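Local coordinates for hypothetical protein (Uncultured marine organism, PDB 2OD5) that is of unknown function but probably binds nucleic acid, most likely DNA, through a domain related to the helix-turn-helix proteins, at residues I16-I20 / V54-D58; I61-I67 / D78-T84. All blocks are in the same frame, centred on the assembly; numbering follows the deposited sequence.

Contact 1 of 2, residues I16-I20 / V54-D58; sequences IREKI and VLSKD
Both segments are helical, residues 16-20 in the middle of one helix and 54-57 in the last turn of another. Ile20 N to Ile16 O (2.9 Å) and Asp58 N to Val54 O (3.0 Å) are the i to i+4 bonds; at Asp58 the chain leaves helical angles (phi -81°, psi 113°). The closest CA atoms, 7.5 Å apart, belong to Arg17 and Asp58. Branched aliphatic side chains pack between the helices: Val54 CG1, at the edge of the buried region, meets Ile20 CD1 at 4.0 Å and Ile16 CG2 at 4.4 Å, while Leu55 (mt) brings CD2 to 3.8 Å from Ile20 CG2. Arg17, m then trans throughout, sets CG 4.2 Å from Val54 CG1. Asp58 OD2 lies 3.5 Å from Arg17 NE, well out of the guanidinium plane, so the salt bridge rests on charge alone; Asp58 OD1 accepts from Asp60 N. Water 1 links Arg17 NH2 and Val54 O, 2.8 Å from each, Val54 O also taking Asp58 N. This packing is consistent with the three-helix core of a winged-helix domain. Helix 31-39 covers Ile20 through Ile34 and Ile38, and strands 61-71 and 75-84 close over Leu55 with Ile61 and Trp82.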
ATOM      1  N   ILE A  16       0.556  -5.199  10.450  1.00 39.59           N
ATOM      2  CA  ILE A  16       0.619  -5.017   8.992  1.00 40.26           C
ATOM      3  C   ILE A  16       0.998  -3.574   8.657  1.00 39.13           C
ATOM      4  O   ILE A  16       1.871  -3.343   7.819  1.00 37.00           O
ATOM      5  CB  ILE A  16      -0.697  -5.389   8.332  1.00 40.41           C
ATOM      6  CG1 ILE A  16      -0.908  -6.914   8.402  1.00 46.06           C
ATOM      7  CG2 ILE A  16      -0.700  -5.002   6.857  1.00 35.88           C
ATOM      8  CD1 ILE A  16      -2.197  -7.411   7.734  1.00 43.69           C
ATOM      9  N   ARG A  17       0.358  -2.610   9.319  1.00 38.77           N
ATOM     10  CA  ARG A  17       0.680  -1.197   9.097  1.00 36.43           C
ATOM     11  C   ARG A  17       2.133  -0.894   9.348  1.00 36.41           C
ATOM     12  O   ARG A  17       2.730  -0.137   8.599  1.00 36.53           O
ATOM     13  CB  ARG A  17      -0.138  -0.269   9.977  1.00 37.30           C
ATOM     14  CG  ARG A  17      -1.577  -0.135   9.602  1.00 40.03           C
ATOM     15  CD  ARG A  17      -2.243   0.820  10.587  1.00 39.01           C
ATOM     16  NE  ARG A  17      -3.555   1.230  10.128  1.00 47.83           N
ATOM     17  CZ  ARG A  17      -4.369   2.031  10.811  1.00 45.82           C
ATOM     18  NH1 ARG A  17      -4.008   2.504  11.994  1.00 48.76           N
ATOM     19  NH2 ARG A  17      -5.554   2.368  10.310  1.00 42.60           N
ATOM     20  N   GLU A  18       2.708  -1.430  10.427  1.00 35.96           N
ATOM     21  CA  GLU A  18       4.104  -1.160  10.742  0.50 35.39           C
ATOM     22  C   GLU A  18       5.033  -1.743   9.683  1.00 34.15           C
ATOM     23  O   GLU A  18       6.030  -1.127   9.313  1.00 34.12           O
ATOM     24  CB  GLU A  18       4.452  -1.702  12.137  0.50 37.44           C
ATOM     25  CG  GLU A  18       3.635  -1.064  13.248  0.50 39.03           C
ATOM     26  N   LYS A  19       4.712  -2.935   9.192  1.00 33.54           N
ATOM     27  CA  LYS A  19       5.519  -3.531   8.124  1.00 34.99           C
ATOM     28  C   LYS A  19       5.468  -2.705   6.845  1.00 34.24           C
ATOM     29  O   LYS A  19       6.492  -2.489   6.198  1.00 34.37           O
ATOM     30  CB  LYS A  19       5.023  -4.928   7.790  1.00 36.31           C
ATOM     31  CG  LYS A  19       5.356  -5.952   8.802  1.00 46.84           C
ATOM     32  CD  LYS A  19       5.053  -7.318   8.217  1.00 54.37           C
ATOM     33  CE  LYS A  19       5.174  -8.396   9.261  1.00 63.06           C
ATOM     34  NZ  LYS A  19       6.525  -9.013   9.283  1.00 64.99           N
ATOM     35  N   ILE A  20       4.260  -2.279   6.480  1.00 34.66           N
ATOM     36  CA  ILE A  20       4.069  -1.506   5.267  1.00 33.80           C
ATOM     37  C   ILE A  20       4.891  -0.204   5.349  1.00 32.79           C
ATOM     38  O   ILE A  20       5.598   0.159   4.414  1.00 34.43           O
ATOM     39  CB  ILE A  20       2.583  -1.174   5.012  1.00 33.50           C
ATOM     40  CG1 ILE A  20       1.742  -2.430   4.728  1.00 33.36           C
ATOM     41  CG2 ILE A  20       2.476  -0.200   3.858  1.00 32.21           C
ATOM     42  CD1 ILE A  20       0.225  -2.183   4.838  1.00 31.42           C
ATOM     43  N   VAL A  54      -6.674  -1.491   4.040  1.00 31.71           N
ATOM     44  CA  VAL A  54      -5.723  -1.104   5.059  1.00 30.59           C
ATOM     45  C   VAL A  54      -4.952   0.132   4.619  1.00 31.03           C
ATOM     46  O   VAL A  54      -4.744   1.070   5.396  1.00 34.16           O
ATOM     47  CB  VAL A  54      -4.715  -2.239   5.360  1.00 31.30           C
ATOM     48  CG1 VAL A  54      -3.542  -1.713   6.238  1.00 33.98           C
ATOM     49  CG2 VAL A  54      -5.442  -3.425   6.007  1.00 33.56           C
ATOM     50  N   LEU A  55      -4.497   0.123   3.381  1.00 29.27           N
ATOM     51  CA  LEU A  55      -3.701   1.241   2.852  1.00 29.96           C
ATOM     52  C   LEU A  55      -4.519   2.515   2.801  1.00 31.21           C
ATOM     53  O   LEU A  55      -4.017   3.590   3.142  1.00 30.95           O
ATOM     54  CB  LEU A  55      -3.166   0.896   1.448  1.00 29.14           C
ATOM     55  CG  LEU A  55      -2.086  -0.190   1.358  1.00 29.63           C
ATOM     56  CD1 LEU A  55      -1.883  -0.621  -0.129  1.00 29.06           C
ATOM     57  CD2 LEU A  55      -0.796   0.270   1.958  1.00 29.97           C
ATOM     58  N   SER A  56      -5.775   2.405   2.373  1.00 30.29           N
ATOM     59  CA  SER A  56      -6.678   3.585   2.297  1.00 34.03           C
ATOM     60  C   SER A  56      -7.000   4.138   3.655  1.00 34.37           C
ATOM     61  O   SER A  56      -7.025   5.378   3.851  1.00 37.93           O
ATOM     62  CB  SER A  56      -7.991   3.207   1.610  1.00 35.13           C
ATOM     63  OG  SER A  56      -7.747   2.940   0.257  1.00 47.63           O
ATOM     64  N   LYS A  57      -7.236   3.245   4.610  1.00 32.82           N
ATOM     65  CA  LYS A  57      -7.628   3.628   5.962  0.50 34.88           C
ATOM     66  C   LYS A  57      -6.472   4.210   6.789  1.00 33.98           C
ATOM     67  O   LYS A  57      -6.690   5.014   7.689  1.00 32.95           O
ATOM     68  CB  LYS A  57      -8.246   2.435   6.705  0.50 36.83           C
ATOM     69  CG  LYS A  57      -8.622   2.756   8.147  0.50 39.09           C
ATOM     70  CD  LYS A  57      -9.592   1.776   8.778  0.50 38.46           C
ATOM     71  CE  LYS A  57     -10.000   2.304  10.155  0.50 43.16           C
ATOM     72  NZ  LYS A  57     -10.543   1.232  11.027  0.50 51.49           N
ATOM     73  N   ASP A  58      -5.247   3.796   6.496  1.00 32.03           N
ATOM     74  CA  ASP A  58      -4.094   4.281   7.241  1.00 31.56           C
ATOM     75  C   ASP A  58      -3.714   5.636   6.690  1.00 29.92           C
ATOM     76  O   ASP A  58      -3.212   5.735   5.584  1.00 32.51           O
ATOM     77  CB  ASP A  58      -2.912   3.324   7.142  1.00 30.76           C
ATOM     78  CG  ASP A  58      -1.765   3.734   8.039  1.00 36.28           C
ATOM     79  OD1 ASP A  58      -1.654   4.940   8.374  1.00 33.48           O
ATOM     80  OD2 ASP A  58      -0.952   2.869   8.434  1.00 41.75           O
TER
HETATM   81  O   HOH W   1      -5.521   0.748   8.066  1.00 32.76           O

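Contact 2 of 2, residues I61-I67 / D78-T84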
ATOM      1  N   ILE A  61      -0.167   6.500   5.128  1.00 30.71           N
ATOM      2  CA  ILE A  61       0.217   5.877   3.865  1.00 32.89           C
ATOM      3  C   ILE A  61      -0.710   6.435   2.818  1.00 35.48           C
ATOM      4  O   ILE A  61      -1.918   6.149   2.866  1.00 37.34           O
ATOM      5  CB  ILE A  61       0.103   4.357   3.915  1.00 31.23           C
ATOM      6  CG1 ILE A  61       1.029   3.733   4.942  1.00 35.82           C
ATOM      7  CG2 ILE A  61       0.495   3.703   2.515  1.00 31.76           C
ATOM      8  CD1 ILE A  61       0.606   2.317   5.353  1.00 38.02           C
ATOM      9  N   VAL A  62      -0.139   7.223   1.892  1.00 31.35           N
ATOM     10  CA  VAL A  62      -0.908   8.009   0.923  1.00 32.90           C
ATOM     11  C   VAL A  62      -0.798   7.483  -0.520  1.00 30.67           C
ATOM     12  O   VAL A  62       0.239   6.996  -0.927  1.00 28.74           O
ATOM     13  CB  VAL A  62      -0.507   9.463   0.920  1.00 34.75           C
ATOM     14  CG1 VAL A  62      -0.728  10.087   2.321  1.00 37.42           C
ATOM     15  CG2 VAL A  62       0.918   9.650   0.499  1.00 31.96           C
ATOM     16  N   LYS A  63      -1.881   7.579  -1.285  1.00 30.30           N
ATOM     17  CA  LYS A  63      -1.861   7.088  -2.670  1.00 30.74           C
ATOM     18  C   LYS A  63      -1.257   8.157  -3.569  1.00 30.36           C
ATOM     19  O   LYS A  63      -1.753   9.296  -3.597  1.00 33.61           O
ATOM     20  CB  LYS A  63      -3.283   6.804  -3.131  1.00 31.04           C
ATOM     21  CG  LYS A  63      -3.353   5.972  -4.393  1.00 31.91           C
ATOM     22  CD  LYS A  63      -4.739   6.005  -4.991  1.00 38.49           C
ATOM     23  CE  LYS A  63      -5.613   4.867  -4.584  1.00 50.79           C
ATOM     24  NZ  LYS A  63      -5.404   3.610  -5.305  1.00 48.06           N
ATOM     25  N   VAL A  64      -0.179   7.823  -4.270  1.00 28.89           N
ATOM     26  CA  VAL A  64       0.550   8.792  -5.069  1.00 27.50           C
ATOM     27  C   VAL A  64       0.421   8.578  -6.576  1.00 27.45           C
ATOM     28  O   VAL A  64       0.864   9.405  -7.353  1.00 28.23           O
ATOM     29  CB  VAL A  64       2.044   8.834  -4.698  1.00 30.73           C
ATOM     30  CG1 VAL A  64       2.204   9.325  -3.232  1.00 30.15           C
ATOM     31  CG2 VAL A  64       2.699   7.511  -4.882  1.00 30.90           C
ATOM     32  N   GLY A  65      -0.196   7.486  -6.960  1.00 27.98           N
ATOM     33  CA  GLY A  65      -0.414   7.206  -8.373  1.00 28.73           C
ATOM     34  C   GLY A  65      -1.275   6.008  -8.610  1.00 27.60           C
ATOM     35  O   GLY A  65      -1.510   5.202  -7.712  1.00 27.16           O
ATOM     36  N   TYR A  66      -1.729   5.897  -9.859  1.00 26.02           N
ATOM     37  CA  TYR A  66      -2.703   4.927 -10.268  0.50 27.03           C
ATOM     38  C   TYR A  66      -2.530   4.641 -11.767  1.00 25.87           C
ATOM     39  O   TYR A  66      -2.348   5.625 -12.488  1.00 24.84           O
ATOM     40  CB  TYR A  66      -4.030   5.647 -10.010  0.50 27.48           C
ATOM     41  CG  TYR A  66      -5.311   4.959 -10.374  0.50 30.84           C
ATOM     42  CD1 TYR A  66      -6.014   5.334 -11.505  0.50 33.26           C
ATOM     43  CD2 TYR A  66      -5.860   3.984  -9.548  0.50 33.91           C
ATOM     44  CE1 TYR A  66      -7.217   4.735 -11.830  0.50 35.91           C
ATOM     45  CE2 TYR A  66      -7.074   3.375  -9.867  0.50 37.16           C
ATOM     46  CZ  TYR A  66      -7.739   3.764 -11.007  0.50 35.17           C
ATOM     47  OH  TYR A  66      -8.924   3.171 -11.352  0.50 42.04           O
ATOM     48  N   ILE A  67      -2.694   3.389 -12.178  1.00 28.87           N
ATOM     49  CA  ILE A  67      -2.943   2.997 -13.564  1.00 27.58           C
ATOM     50  C   ILE A  67      -4.141   2.079 -13.542  1.00 27.56           C
ATOM     51  O   ILE A  67      -4.181   1.119 -12.781  1.00 29.22           O
ATOM     52  CB  ILE A  67      -1.751   2.242 -14.174  1.00 29.62           C
ATOM     53  CG1 ILE A  67      -0.523   3.146 -14.250  1.00 33.80           C
ATOM     54  CG2 ILE A  67      -2.045   1.742 -15.611  1.00 29.79           C
ATOM     55  CD1 ILE A  67       0.743   2.363 -14.452  1.00 36.31           C
ATOM     56  N   ASP A  78      -6.432  -2.604 -11.833  1.00 29.71           N
ATOM     57  CA  ASP A  78      -5.834  -1.349 -11.390  1.00 33.30           C
ATOM     58  C   ASP A  78      -4.512  -1.661 -10.729  1.00 33.95           C
ATOM     59  O   ASP A  78      -4.345  -2.734 -10.165  1.00 35.10           O
ATOM     60  CB  ASP A  78      -6.668  -0.682 -10.280  1.00 38.18           C
ATOM     61  CG  ASP A  78      -8.030  -0.295 -10.717  1.00 49.31           C
ATOM     62  OD1 ASP A  78      -8.278  -0.243 -11.937  1.00 64.43           O
ATOM     63  OD2 ASP A  78      -8.865  -0.040  -9.825  1.00 59.96           O
ATOM     64  N   ILE A  79      -3.582  -0.711 -10.772  1.00 31.08           N
ATOM     65  CA  ILE A  79      -2.346  -0.821 -10.014  1.00 34.00           C
ATOM     66  C   ILE A  79      -2.233   0.525  -9.299  1.00 31.44           C
ATOM     67  O   ILE A  79      -2.292   1.558  -9.949  1.00 31.62           O
ATOM     68  CB  ILE A  79      -1.089  -0.951 -10.919  1.00 38.04           C
ATOM     69  CG1 ILE A  79      -1.295  -1.967 -12.029  1.00 49.64           C
ATOM     70  CG2 ILE A  79       0.126  -1.348 -10.051  1.00 44.09           C
ATOM     71  CD1 ILE A  79      -1.629  -1.345 -13.365  1.00 56.86           C
ATOM     72  N   CYS A  80      -2.067   0.528  -7.992  1.00 31.02           N
ATOM     73  CA  CYS A  80      -1.939   1.799  -7.258  1.00 29.71           C
ATOM     74  C   CYS A  80      -0.553   1.878  -6.651  1.00 31.59           C
ATOM     75  O   CYS A  80       0.059   0.848  -6.321  1.00 30.35           O
ATOM     76  CB  CYS A  80      -3.003   1.910  -6.181  1.00 36.09           C
ATOM     77  SG  CYS A  80      -4.695   1.939  -6.881  1.00 39.41           S
ATOM     78  N   GLU A  81      -0.059   3.105  -6.525  1.00 27.55           N
ATOM     79  CA  GLU A  81       1.253   3.381  -5.986  1.00 30.02           C
ATOM     80  C   GLU A  81       1.056   4.118  -4.675  1.00 30.11           C
ATOM     81  O   GLU A  81       0.243   5.057  -4.598  1.00 28.30           O
ATOM     82  CB  GLU A  81       2.036   4.288  -6.944  1.00 30.57           C
ATOM     83  CG  GLU A  81       2.333   3.637  -8.290  1.00 36.31           C
ATOM     84  CD  GLU A  81       2.492   4.615  -9.428  1.00 36.02           C
ATOM     85  OE1 GLU A  81       2.597   5.834  -9.208  1.00 40.63           O
ATOM     86  OE2 GLU A  81       2.480   4.154 -10.561  1.00 40.66           O
ATOM     87  N   TRP A  82       1.823   3.713  -3.665  1.00 28.58           N
ATOM     88  CA  TRP A  82       1.679   4.244  -2.319  1.00 26.52           C
ATOM     89  C   TRP A  82       3.011   4.687  -1.743  1.00 27.60           C
ATOM     90  O   TRP A  82       4.045   4.089  -2.028  1.00 28.58           O
ATOM     91  CB  TRP A  82       1.109   3.147  -1.436  1.00 27.12           C
ATOM     92  CG  TRP A  82      -0.142   2.577  -1.876  1.00 28.25           C
ATOM     93  CD1 TRP A  82      -0.293   1.512  -2.730  1.00 33.71           C
ATOM     94  CD2 TRP A  82      -1.454   3.022  -1.559  1.00 26.39           C
ATOM     95  NE1 TRP A  82      -1.619   1.245  -2.919  1.00 33.76           N
ATOM     96  CE2 TRP A  82      -2.354   2.154  -2.224  1.00 30.60           C
ATOM     97  CE3 TRP A  82      -1.967   4.029  -0.744  1.00 33.77           C
ATOM     98  CZ2 TRP A  82      -3.714   2.269  -2.098  1.00 36.40           C
ATOM     99  CZ3 TRP A  82      -3.345   4.131  -0.626  1.00 35.49           C
ATOM    100  CH2 TRP A  82      -4.185   3.268  -1.329  1.00 30.74           C
ATOM    101  N   ALA A  83       2.972   5.695  -0.873  1.00 27.97           N
ATOM    102  CA  ALA A  83       4.152   6.245  -0.215  1.00 27.53           C
ATOM    103  C   ALA A  83       3.783   6.592   1.209  1.00 27.72           C
ATOM    104  O   ALA A  83       2.610   6.787   1.523  1.00 28.70           O
ATOM    105  CB  ALA A  83       4.597   7.522  -0.950  1.00 29.59           C
ATOM    106  N   THR A  84       4.765   6.730   2.080  1.00 27.47           N
ATOM    107  CA  THR A  84       4.448   7.288   3.386  1.00 27.37           C
ATOM    108  C   THR A  84       4.205   8.773   3.232  1.00 26.66           C
ATOM    109  O   THR A  84       4.800   9.433   2.382  1.00 27.03           O
ATOM    110  CB  THR A  84       5.547   7.025   4.427  1.00 28.75           C
ATOM    111  OG1 THR A  84       6.699   7.817   4.121  1.00 28.45           O
ATOM    112  CG2 THR A  84       5.902   5.510   4.540  1.00 28.85           C
TER
HETATM  113  O   HOH W   2       3.258   8.444  -8.761  1.00 55.77           O
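A two-stranded antiparallel beta hairpin with a classic bulge joins these segments. Val62 and Ala83 form a hydrogen-bonded pair, Val62 N to Ala83 O 2.8 Å and Ala83 N to Val62 O 3.0 Å; Ile67 and Ile79 do the same farther along, at 2.9 Å from Ile67 N to Ile79 O and 2.8 Å from Ile79 N to Ile67 O. Between them Val64 and Gly65 both face Glu81. Glu81 O takes Val64 N at 2.8 Å and, weakly, Gly65 N at 3.4 Å, while Glu81 N gives to Gly65 O at 2.8 Å. Val64 has a psi of -7°, far from extended, and the register moves by one residue. Glycine suits position 65 because a CB would clash with Glu81 OE1, the Glu81 side chain placed as it is. Water 2 bridges Glu81 OE1 (2.7 Å) and Val64 O (2.9 Å).

The hairpin follows three helices, consistent with the one that carries the wing in winged-helix proteins; strand 75-84 also pairs with strand 29-30, Cys80 with Thr31 and Trp82 with Arg29. On one face Ile61 CG2 lies 4.0 Å from Trp82 CB; Leu55 of helix 48-57 packs on both residues, and Trp82 NE1 bonds to Thr31. Exposed Lys63 covers one ring face with its aliphatic start, Lys63 CB 4.1 Å from the centroid of the Trp82 six-membered ring (CH-pi). Cys80 SG sits at the Tyr66 ring edge, 3.6 Å from Tyr66 CD2. Val64, turned sideways, sets CG1 3.8 Å from Ala83 CB; both touch Val88 of helix 85-91, which Thr84 N-caps through OG1 to Trp87 N.

From the N terminus, helix 9-23 leads through the short strand 29-30 and helix 31-39 to helix 48-57, whose end returns to residues 16-20; contact 1 thus closes a loop of 33 residues, just over half of them helical. Only two residues, Lys59 and Asp60, separate it from strand 61-71, and contact 2 then closes the shorter hairpin loop with strand 75-84. The two loops follow in series, neither enclosing nor crossing the other. In space they touch: Leu55 CD1 comes within 3.4 Å of Trp82 NE1, and Ile20 CG2 within 3.5 Å of Ile61 CD1. The helical bundle and the hairpin therefore share one apolar core, beyond which the chain turns into helix 85-91.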